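Local coordinates for protein BZZ1 (Saccharomyces cerevisiae, PDB 2A28) that takes part in endocytosis and trafficking to the vacuole and works with type I myosins to restore polarity of the actin cytoskeleton after salt stress, at residues A[35-40]-A[46-51]. Numbering follows the deposited sequence. Where two conformers were deposited one is given.
Sequences GWTYGE and GLFPTS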
loop_
_atom_site.group_PDB
_atom_site.type_symbol
_atom_site.label_atom_id
_atom_site.label_comp_id
_atom_site.label_asym_id
_atom_site.label_seq_id
_atom_site.Cartn_x
_atom_site.Cartn_y
_atom_site.Cartn_z
ATOM N N GLY A 35 3.242 1.962 10.436
ATOM C CA GLY A 35 2.745 0.716 9.858
ATOM C C GLY A 35 2.112 0.911 8.498
ATOM O O GLY A 35 1.678 -0.078 7.891
ATOM N N TRP A 36 1.986 2.162 8.013
ATOM C CA TRP A 36 1.334 2.491 6.742
ATOM C C TRP A 36 2.341 3.106 5.812
ATOM O O TRP A 36 3.101 4.004 6.185
ATOM C CB TRP A 36 0.168 3.454 7.011
ATOM C CG TRP A 36 -0.858 2.793 7.874
ATOM C CD1 TRP A 36 -0.840 2.828 9.237
ATOM C CD2 TRP A 36 -2.007 2.041 7.491
ATOM N NE1 TRP A 36 -1.898 2.126 9.742
ATOM C CE2 TRP A 36 -2.643 1.631 8.690
ATOM C CE3 TRP A 36 -2.547 1.687 6.251
ATOM C CZ2 TRP A 36 -3.790 0.877 8.659
ATOM C CZ3 TRP A 36 -3.693 0.936 6.227
ATOM C CH2 TRP A 36 -4.276 0.550 7.418
ATOM N N THR A 37 2.221 2.741 4.545
ATOM C CA THR A 37 2.942 3.386 3.439
ATOM C C THR A 37 1.931 4.054 2.542
ATOM O O THR A 37 0.797 3.557 2.395
ATOM C CB THR A 37 3.706 2.323 2.670
ATOM O OG1 THR A 37 4.679 1.709 3.532
ATOM C CG2 THR A 37 4.423 2.842 1.426
ATOM N N TYR A 38 2.285 5.207 2.032
ATOM C CA TYR A 38 1.436 5.943 1.079
ATOM C C TYR A 38 2.006 5.666 -0.304
ATOM O O TYR A 38 3.204 5.922 -0.551
ATOM C CB TYR A 38 1.518 7.431 1.387
ATOM C CG TYR A 38 0.669 8.312 0.490
ATOM C CD1 TYR A 38 -0.694 8.155 0.477
ATOM C CD2 TYR A 38 1.295 9.278 -0.273
ATOM C CE1 TYR A 38 -1.440 8.972 -0.338
ATOM C CE2 TYR A 38 0.509 10.104 -1.109
ATOM C CZ TYR A 38 -0.859 9.928 -1.118
ATOM O OH TYR A 38 -1.698 10.705 -1.911
ATOM N N GLY A 39 1.190 5.149 -1.232
ATOM C CA GLY A 39 1.706 4.864 -2.554
ATOM C C GLY A 39 0.589 4.738 -3.570
ATOM O O GLY A 39 -0.554 4.992 -3.292
ATOM N N GLU A 40 1.003 4.299 -4.743
ATOM C CA GLU A 40 0.074 4.264 -5.871
ATOM C C GLU A 40 0.238 2.978 -6.687
ATOM O O GLU A 40 1.370 2.580 -6.960
ATOM C CB GLU A 40 0.512 5.459 -6.722
ATOM C CG GLU A 40 0.008 5.763 -8.089
ATOM C CD GLU A 40 0.836 5.167 -9.210
ATOM O OE1 GLU A 40 0.265 4.510 -10.112
ATOM O OE2 GLU A 40 2.089 5.332 -9.248
ATOM N N GLY A 46 -3.146 5.817 -2.074
ATOM C CA GLY A 46 -3.557 5.916 -0.698
ATOM C C GLY A 46 -2.665 5.131 0.196
ATOM O O GLY A 46 -1.556 4.661 -0.159
ATOM N N LEU A 47 -3.073 5.009 1.443
ATOM C CA LEU A 47 -2.374 4.308 2.474
ATOM C C LEU A 47 -2.711 2.803 2.471
ATOM O O LEU A 47 -3.838 2.393 2.346
ATOM C CB LEU A 47 -2.759 4.819 3.878
ATOM C CG LEU A 47 -2.476 6.292 4.147
ATOM C CD1 LEU A 47 -3.093 6.733 5.455
ATOM C CD2 LEU A 47 -0.974 6.539 4.181
ATOM N N PHE A 48 -1.667 2.009 2.716
ATOM C CA PHE A 48 -1.854 0.557 2.839
ATOM C C PHE A 48 -0.858 0.037 3.868
ATOM O O PHE A 48 0.171 0.676 4.146
ATOM C CB PHE A 48 -1.625 -0.183 1.494
ATOM C CG PHE A 48 -0.286 0.098 0.895
ATOM C CD1 PHE A 48 0.783 -0.771 1.097
ATOM C CD2 PHE A 48 -0.038 1.208 0.133
ATOM C CE1 PHE A 48 2.025 -0.519 0.609
ATOM C CE2 PHE A 48 1.180 1.485 -0.380
ATOM C CZ PHE A 48 2.231 0.602 -0.186
ATOM N N PRO A 49 -1.115 -1.143 4.442
ATOM C CA PRO A 49 -0.198 -1.636 5.470
ATOM C C PRO A 49 1.110 -2.152 4.895
ATOM O O PRO A 49 1.150 -3.075 4.081
ATOM C CB PRO A 49 -0.977 -2.745 6.179
ATOM C CG PRO A 49 -2.396 -2.607 5.726
ATOM C CD PRO A 49 -2.329 -1.955 4.370
ATOM N N THR A 50 2.220 -1.600 5.364
ATOM C CA THR A 50 3.536 -1.953 4.887
ATOM C C THR A 50 3.824 -3.436 4.989
ATOM O O THR A 50 4.426 -4.051 4.114
ATOM C CB THR A 50 4.587 -1.179 5.720
ATOM O OG1 THR A 50 4.161 0.179 5.718
ATOM C CG2 THR A 50 5.992 -1.300 5.207
ATOM N N SER A 51 3.433 -4.033 6.107
ATOM C CA SER A 51 3.708 -5.398 6.457
ATOM C C SER A 51 2.918 -6.408 5.623
ATOM O O SER A 51 3.176 -7.596 5.683
ATOM C CB SER A 51 3.408 -5.622 7.947
ATOM O OG SER A 51 1.980 -5.502 8.223
HETATM O O HOH W 1 2.229 -2.671 8.398
#
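In the second SH3 domain of Bzz1, strands 36-41 and 44-49 form the antiparallel distal hairpin, and Thr37 and Phe48 make one hydrogen-bonded pair. Thr37 N donates to Phe48 O over 2.9 Å, nearly straight at 169°, and Phe48 N returns a bond to Thr37 O; Gly39 and Gly46 repeat this reciprocal pattern. On the buried face, chi1 56° turns the Phe48 ring toward strand 36-41, its CG lying between backbone N and carbonyl carbon. Thr37 CB sits over a ring face as a CH-pi contact, 4.1 Å from the centroid, while Phe48 also packs on Ile25. Thr37 O likewise lies over a face, 3.4 Å from Phe48 CD2. Near the ring edge comes Gly39 N, 3.8 Å from Phe48 CE2. On the other face Tyr38 CB touches Leu47 CD2 at 3.8 Å. At the far end Trp36 lies side by side with Pro49, its CZ3 3.7 Å from Pro49 CD. Beyond the strand, Thr50 N bonds to Gly35 O from 36° above the carbonyl plane, and a water bridges that oxygen to Ser51 N. Thr37 OG1 and Thr50 OG1 approach to 2.7 Å, and the latter is also hydrogen-bonded to Asp31. A hairpin whose second strand runs straight into a 3-10 segment, with tryptophan beside proline, is characteristic of the SH3 fold, where these two residues commonly help line the groove for proline-rich ligands, as probably here.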